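PDB 3I36: vascular protein tyrosine phosphatase 1 from Rattus norvegicus, which probably removes phosphate from phosphotyrosine residues of other proteins through the catalytic domain described here, part of a receptor-type membrane protein. Local coordinates for residues A[258-261]-A[262-265]; A[222-225]-A[226-230]. All coordinates share one frame; numbering follows the deposited sequence. Where two conformers were deposited one is given.

Contact 1 (A[258-261]-A[262-265])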
ATOM      1  N   ASP A 258       6.230  -6.913   2.439  1.00 10.15           N
ATOM      2  CA  ASP A 258       6.095  -6.987   3.891  1.00 11.05           C
ATOM      3  C   ASP A 258       5.631  -8.380   4.282  1.00 15.28           C
ATOM      4  O   ASP A 258       6.150  -9.004   5.221  1.00 12.06           O
ATOM      5  CB  ASP A 258       5.104  -5.941   4.391  1.00  9.17           C
ATOM      6  CG  ASP A 258       4.911  -6.003   5.896  1.00 10.11           C
ATOM      7  OD1 ASP A 258       5.884  -5.760   6.638  1.00 13.19           O
ATOM      8  OD2 ASP A 258       3.783  -6.294   6.333  1.00 11.39           O
ATOM      9  N   ARG A 259       4.645  -8.869   3.549  1.00 14.23           N
ATOM     10  CA  ARG A 259       4.093 -10.177   3.821  1.00 13.76           C
ATOM     11  C   ARG A 259       5.104 -11.285   3.572  1.00 12.22           C
ATOM     12  O   ARG A 259       5.199 -12.225   4.356  1.00 12.10           O
ATOM     13  CB  ARG A 259       2.838 -10.381   2.990  1.00 13.77           C
ATOM     14  CG  ARG A 259       1.719  -9.449   3.433  1.00 12.98           C
ATOM     15  CD  ARG A 259       0.501  -9.601   2.558  1.00  9.90           C
ATOM     16  NE  ARG A 259      -0.019 -10.962   2.585  1.00 12.55           N
ATOM     17  CZ  ARG A 259      -1.197 -11.319   2.083  1.00 15.14           C
ATOM     18  NH1 ARG A 259      -1.989 -10.401   1.541  1.00 11.16           N
ATOM     19  NH2 ARG A 259      -1.585 -12.588   2.127  1.00 11.58           N
ATOM     20  N   LEU A 260       5.855 -11.165   2.481  1.00  9.99           N
ATOM     21  CA  LEU A 260       6.871 -12.148   2.146  1.00 14.15           C
ATOM     22  C   LEU A 260       7.930 -12.218   3.220  1.00 12.94           C
ATOM     23  O   LEU A 260       8.413 -13.295   3.554  1.00 11.55           O
ATOM     24  CB  LEU A 260       7.532 -11.779   0.826  1.00 16.78           C
ATOM     25  CG  LEU A 260       6.639 -12.144  -0.347  1.00 23.37           C
ATOM     26  CD1 LEU A 260       7.100 -11.386  -1.570  1.00 19.96           C
ATOM     27  CD2 LEU A 260       6.690 -13.662  -0.552  1.00 21.34           C
ATOM     28  N   ILE A 261       8.317 -11.066   3.753  1.00 11.21           N
ATOM     29  CA  ILE A 261       9.359 -11.075   4.776  1.00 13.79           C
ATOM     30  C   ILE A 261       8.880 -11.827   6.003  1.00 14.01           C
ATOM     31  O   ILE A 261       9.607 -12.655   6.559  1.00 12.34           O
ATOM     32  CB  ILE A 261       9.807  -9.654   5.148  1.00 15.33           C
ATOM     33  CG1 ILE A 261      10.538  -9.012   3.951  1.00 12.28           C
ATOM     34  CG2 ILE A 261      10.672  -9.680   6.403  1.00 13.80           C
ATOM     35  CD1 ILE A 261      10.788  -7.502   4.118  1.00 17.92           C
ATOM     36  N   TYR A 262       7.646 -11.574   6.423  1.00 12.65           N
ATOM     37  CA  TYR A 262       7.128 -12.326   7.563  1.00 11.18           C
ATOM     38  C   TYR A 262       7.128 -13.818   7.276  1.00 10.47           C
ATOM     39  O   TYR A 262       7.510 -14.621   8.119  1.00 12.85           O
ATOM     40  CB  TYR A 262       5.716 -11.908   7.885  1.00 10.63           C
ATOM     41  CG  TYR A 262       5.622 -10.668   8.727  1.00 12.77           C
ATOM     42  CD1 TYR A 262       6.144 -10.639  10.013  1.00 17.77           C
ATOM     43  CD2 TYR A 262       4.974  -9.538   8.252  1.00 10.46           C
ATOM     44  CE1 TYR A 262       6.042  -9.509  10.796  1.00 18.59           C
ATOM     45  CE2 TYR A 262       4.854  -8.402   9.027  1.00 10.75           C
ATOM     46  CZ  TYR A 262       5.391  -8.390  10.300  1.00 17.43           C
ATOM     47  OH  TYR A 262       5.260  -7.263  11.075  1.00 21.05           O
ATOM     48  N   GLN A 263       6.672 -14.173   6.083  1.00 11.56           N
ATOM     49  CA  GLN A 263       6.593 -15.553   5.623  0.50 16.47           C
ATOM     50  C   GLN A 263       7.966 -16.209   5.727  1.00 12.40           C
ATOM     51  O   GLN A 263       8.129 -17.305   6.250  1.00 13.01           O
ATOM     52  CB  GLN A 263       6.175 -15.529   4.152  0.50 18.63           C
ATOM     53  CG  GLN A 263       5.025 -16.423   3.757  0.50 19.83           C
ATOM     54  CD  GLN A 263       4.478 -16.059   2.381  0.50 14.07           C
ATOM     55  OE1 GLN A 263       5.236 -15.807   1.440  0.50 13.49           O
ATOM     56  NE2 GLN A 263       3.160 -16.031   2.260  0.50 17.09           N
ATOM     57  N   ILE A 264       8.960 -15.520   5.166  1.00 12.74           N
ATOM     58  CA  ILE A 264      10.333 -16.004   5.185  1.00 15.32           C
ATOM     59  C   ILE A 264      10.796 -16.172   6.626  1.00 16.78           C
ATOM     60  O   ILE A 264      11.336 -17.205   7.006  1.00 17.88           O
ATOM     61  CB  ILE A 264      11.277 -15.002   4.480  1.00 17.38           C
ATOM     62  CG1 ILE A 264      11.129 -15.102   2.962  1.00 18.88           C
ATOM     63  CG2 ILE A 264      12.735 -15.246   4.893  1.00 18.30           C
ATOM     64  CD1 ILE A 264      11.767 -13.924   2.229  1.00 23.11           C
ATOM     65  N   GLU A 265      10.580 -15.141   7.427  1.00 16.05           N
ATOM     66  CA  GLU A 265      11.047 -15.133   8.810  1.00 18.02           C
ATOM     67  C   GLU A 265      10.350 -16.205   9.639  1.00 18.92           C
ATOM     68  O   GLU A 265      10.981 -16.895  10.423  1.00 18.28           O
ATOM     69  CB  GLU A 265      10.809 -13.751   9.427  1.00 17.64           C
ATOM     70  CG  GLU A 265      11.784 -12.737   8.902  1.00 20.13           C
ATOM     71  CD  GLU A 265      11.532 -11.330   9.409  1.00 23.83           C
ATOM     72  OE1 GLU A 265      10.476 -11.087  10.030  1.00 18.56           O
ATOM     73  OE2 GLU A 265      12.407 -10.477   9.175  1.00 21.70           O
TER

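Contact 2 (A[222-225]-A[226-230])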
ATOM      1  N   ASN A 222      14.729  -2.023   3.475  1.00 13.37           N
ATOM      2  CA  ASN A 222      15.098  -1.271   4.666  0.50 19.30           C
ATOM      3  C   ASN A 222      13.999  -0.298   5.075  1.00 16.77           C
ATOM      4  O   ASN A 222      13.743  -0.094   6.259  1.00 14.38           O
ATOM      5  CB  ASN A 222      16.413  -0.528   4.436  0.50 22.72           C
ATOM      6  CG  ASN A 222      17.586  -1.468   4.263  0.50 19.25           C
ATOM      7  OD1 ASN A 222      17.552  -2.616   4.713  0.50 17.30           O
ATOM      8  ND2 ASN A 222      18.639  -0.984   3.611  0.50 20.49           N
ATOM      9  N   PHE A 223      13.359   0.304   4.081  1.00 16.14           N
ATOM     10  CA  PHE A 223      12.248   1.215   4.314  1.00 12.65           C
ATOM     11  C   PHE A 223      11.107   0.435   4.960  1.00 13.40           C
ATOM     12  O   PHE A 223      10.523   0.887   5.946  1.00 14.19           O
ATOM     13  CB  PHE A 223      11.827   1.805   2.975  1.00 13.49           C
ATOM     14  CG  PHE A 223      10.595   2.634   3.017  1.00 16.52           C
ATOM     15  CD1 PHE A 223      10.650   3.961   3.398  1.00 16.89           C
ATOM     16  CD2 PHE A 223       9.383   2.110   2.600  1.00 16.37           C
ATOM     17  CE1 PHE A 223       9.513   4.742   3.378  1.00 14.97           C
ATOM     18  CE2 PHE A 223       8.240   2.891   2.590  1.00 12.87           C
ATOM     19  CZ  PHE A 223       8.312   4.214   2.979  1.00 12.14           C
ATOM     20  N   ARG A 224      10.793  -0.738   4.415  1.00 11.85           N
ATOM     21  CA  ARG A 224       9.803  -1.602   5.056  1.00 11.42           C
ATOM     22  C   ARG A 224      10.176  -1.893   6.504  1.00  9.84           C
ATOM     23  O   ARG A 224       9.324  -1.845   7.400  1.00 13.23           O
ATOM     24  CB  ARG A 224       9.588  -2.936   4.318  1.00 14.05           C
ATOM     25  CG  ARG A 224       8.264  -3.555   4.792  1.00 24.99           C
ATOM     26  CD  ARG A 224       8.249  -5.021   5.272  1.00 34.72           C
ATOM     27  NE  ARG A 224       9.270  -5.378   6.229  1.00 23.57           N
ATOM     28  CZ  ARG A 224       9.183  -6.350   7.144  1.00 23.01           C
ATOM     29  NH1 ARG A 224       8.086  -7.071   7.329  1.00 23.57           N
ATOM     30  NH2 ARG A 224      10.229  -6.589   7.914  1.00 15.14           N
ATOM     31  N   TYR A 225      11.436  -2.236   6.746  1.00 14.08           N
ATOM     32  CA  TYR A 225      11.869  -2.476   8.117  0.50 16.30           C
ATOM     33  C   TYR A 225      11.620  -1.260   9.004  1.00 17.40           C
ATOM     34  O   TYR A 225      11.223  -1.406  10.153  1.00 15.43           O
ATOM     35  CB  TYR A 225      13.333  -2.926   8.189  0.50 16.69           C
ATOM     36  CG  TYR A 225      13.512  -4.389   7.844  0.50 18.29           C
ATOM     37  CD1 TYR A 225      13.029  -5.386   8.686  0.50 13.24           C
ATOM     38  CD2 TYR A 225      14.147  -4.773   6.673  0.50 26.43           C
ATOM     39  CE1 TYR A 225      13.181  -6.719   8.371  0.50 22.28           C
ATOM     40  CE2 TYR A 225      14.312  -6.108   6.355  0.50 27.31           C
ATOM     41  CZ  TYR A 225      13.826  -7.072   7.202  0.50 22.49           C
ATOM     42  OH  TYR A 225      13.981  -8.392   6.877  0.50 32.11           O
ATOM     43  N   LEU A 226      11.837  -0.062   8.472  1.00 15.27           N
ATOM     44  CA  LEU A 226      11.579   1.147   9.257  1.00 14.47           C
ATOM     45  C   LEU A 226      10.106   1.240   9.634  1.00 17.30           C
ATOM     46  O   LEU A 226       9.753   1.516  10.785  1.00 12.37           O
ATOM     47  CB  LEU A 226      12.002   2.394   8.482  1.00 16.63           C
ATOM     48  CG  LEU A 226      13.506   2.592   8.295  1.00 25.26           C
ATOM     49  CD1 LEU A 226      13.788   3.922   7.620  1.00 27.51           C
ATOM     50  CD2 LEU A 226      14.237   2.497   9.640  1.00 31.06           C
ATOM     51  N   VAL A 227       9.244   1.000   8.652  1.00 14.12           N
ATOM     52  CA  VAL A 227       7.812   1.023   8.897  1.00 15.17           C
ATOM     53  C   VAL A 227       7.480   0.022   9.985  1.00 15.20           C
ATOM     54  O   VAL A 227       6.754   0.322  10.934  1.00 16.73           O
ATOM     55  CB  VAL A 227       7.024   0.675   7.622  1.00 12.47           C
ATOM     56  CG1 VAL A 227       5.524   0.599   7.905  1.00 15.79           C
ATOM     57  CG2 VAL A 227       7.317   1.686   6.535  1.00 15.12           C
ATOM     58  N   ARG A 228       8.009  -1.182   9.839  1.00 13.11           N
ATOM     59  CA  ARG A 228       7.731  -2.249  10.788  1.00 13.01           C
ATOM     60  C   ARG A 228       8.255  -1.922  12.184  1.00 13.79           C
ATOM     61  O   ARG A 228       7.615  -2.226  13.198  1.00 17.48           O
ATOM     62  CB  ARG A 228       8.316  -3.563  10.266  1.00 14.76           C
ATOM     63  CG  ARG A 228       7.375  -4.249   9.269  1.00 15.38           C
ATOM     64  CD  ARG A 228       6.068  -4.479   9.977  1.00 19.30           C
ATOM     65  NE  ARG A 228       4.978  -4.887   9.102  1.00 14.25           N
ATOM     66  CZ  ARG A 228       3.708  -4.892   9.487  1.00 17.56           C
ATOM     67  NH1 ARG A 228       3.406  -4.503  10.717  1.00 17.96           N
ATOM     68  NH2 ARG A 228       2.745  -5.270   8.654  1.00 16.04           N
ATOM     69  N   ASP A 229       9.422  -1.298  12.234  1.00 15.11           N
ATOM     70  CA  ASP A 229       9.987  -0.907  13.510  1.00 18.84           C
ATOM     71  C   ASP A 229       9.007  -0.006  14.247  1.00 19.96           C
ATOM     72  O   ASP A 229       8.732  -0.181  15.441  1.00 14.37           O
ATOM     73  CB  ASP A 229      11.308  -0.185  13.300  1.00 17.30           C
ATOM     74  CG  ASP A 229      12.034   0.064  14.603  1.00 30.72           C
ATOM     75  OD1 ASP A 229      12.515  -0.917  15.207  1.00 34.59           O
ATOM     76  OD2 ASP A 229      12.107   1.234  15.020  1.00 31.67           O
ATOM     77  N   TYR A 230       8.470   0.965  13.522  1.00 15.49           N
ATOM     78  CA  TYR A 230       7.481   1.862  14.089  1.00 13.80           C
ATOM     79  C   TYR A 230       6.194   1.129  14.458  1.00 16.55           C
ATOM     80  O   TYR A 230       5.640   1.352  15.528  1.00 15.33           O
ATOM     81  CB  TYR A 230       7.176   2.991  13.111  1.00 12.93           C
ATOM     82  CG  TYR A 230       6.076   3.919  13.551  1.00 17.59           C
ATOM     83  CD1 TYR A 230       6.306   4.897  14.511  1.00 18.87           C
ATOM     84  CD2 TYR A 230       4.815   3.854  12.967  1.00 23.14           C
ATOM     85  CE1 TYR A 230       5.297   5.764  14.901  1.00 20.79           C
ATOM     86  CE2 TYR A 230       3.805   4.716  13.344  1.00 19.45           C
ATOM     87  CZ  TYR A 230       4.048   5.665  14.308  1.00 23.29           C
ATOM     88  OH  TYR A 230       3.030   6.519  14.679  1.00 23.46           O
TER

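Contact 1 (A[258-261]-A[262-265])
Helix 249-267 of the tyrosine phosphatase domain, which starts at Gly249 in the signature loop that probably binds the substrate phosphate, here runs through its last turns, where Asp258 meets Tyr262 and Ile261 meets Glu265, each pair one turn apart. The carboxylate of Asp258 reaches the Tyr262 ring, OD2 lying 3.6 Å from CE2, with the carboxylate and ring planes 84° apart. CG of Asp258 lies anti to the backbone N (chi1 179°), which swings the carboxylate forward along the helix to that ring; both its oxygens are held by salt bridges to Arg224 and Arg228. Ile261 and Glu265 run side by side in the same direction, and CG2 of Ile261 rests 3.4 Å from OE2 of Glu265. In the conformer given, OE1 of Gln263 lies beside CD2 of Leu260 and accepts a hydrogen bond from Asp271 N. Four i to i+4 backbone bonds carry the turn, among them Ile264 N to Leu260 O at 2.8 Å. With an alanine in place of Tyr262 the ring is gone, which would probably leave the Asp258 carboxylate without its neighbour and Arg224 without its cation-pi partner. Tyr262 also meets His109 edge-to-face. Leu260 and Ile264 pack on Val300 of helix 290-305 and Val270 of strand 269-270, and Ile261 lies against Arg224 and Tyr225 of helix 218-231.

Contact 2 (A[222-225]-A[226-230])
The guanidinium of Arg224 carries the aliphatic CG of Arg228 over the centre of one face, 3.4 Å above its plane, and in the conformer given has CG of Tyr225, its neighbour within 222-225, at its edge, in plane. On the Phe223 ring, CG2 of Val227 sits above one face, displaced toward the rim, 4.2 Å from CE2 of Phe223; Phe205 meets the same ring edge-to-face. Arg224 bends at chi2 (-129°) and again at chi3, which carries its head forward, toward the next turn of helix 218-231, to where the stem of Arg228 crosses it. The two guanidinium planes are 63° apart, and NH1 of Arg224 stays 4.2 Å from NE of Arg228. Beneath them the backbone closes the turn, with Arg228 N bonded to Arg224 O at 2.8 Å and Val227 N bonded to Phe223 O at 3.0 Å. Phe223 and Val227 both pack on Phe203 and Val141 of the central sheet, whereas both arginines reach helix 249-267. There Asp258 takes one arginine on each carboxylate oxygen and probably balances much of their charge. One side of the helix is thus apolar against the sheet, while the other mixes salt bridges, a cation-pi contact and apolar packing against helix 249-267.

Overall arrangement
Contact 2 comes first along the chain, on helix 218-231, and contact 1 follows on helix 249-267; strand 240-243 of the mixed sheet and the loop with Cys244, the probable phosphocysteine residue, run between them. Their centres are 13 Å apart, yet the helices touch directly. Asp258 OD1 meets Arg224 NH1 and Asp258 OD2 meets Arg228 NH2, both at 2.7 Å. Helix 218-231 therefore lies between the sheet and helix 249-267, tied to the first by apolar side chains and to the second by two salt bridges and by packing of Ile261 and Tyr262 on the arginines. Contact 1 lies away from the probable catalytic and substrate-binding residues, while the Phe223 side chain of contact 2 is about 10 Å from that of Cys244.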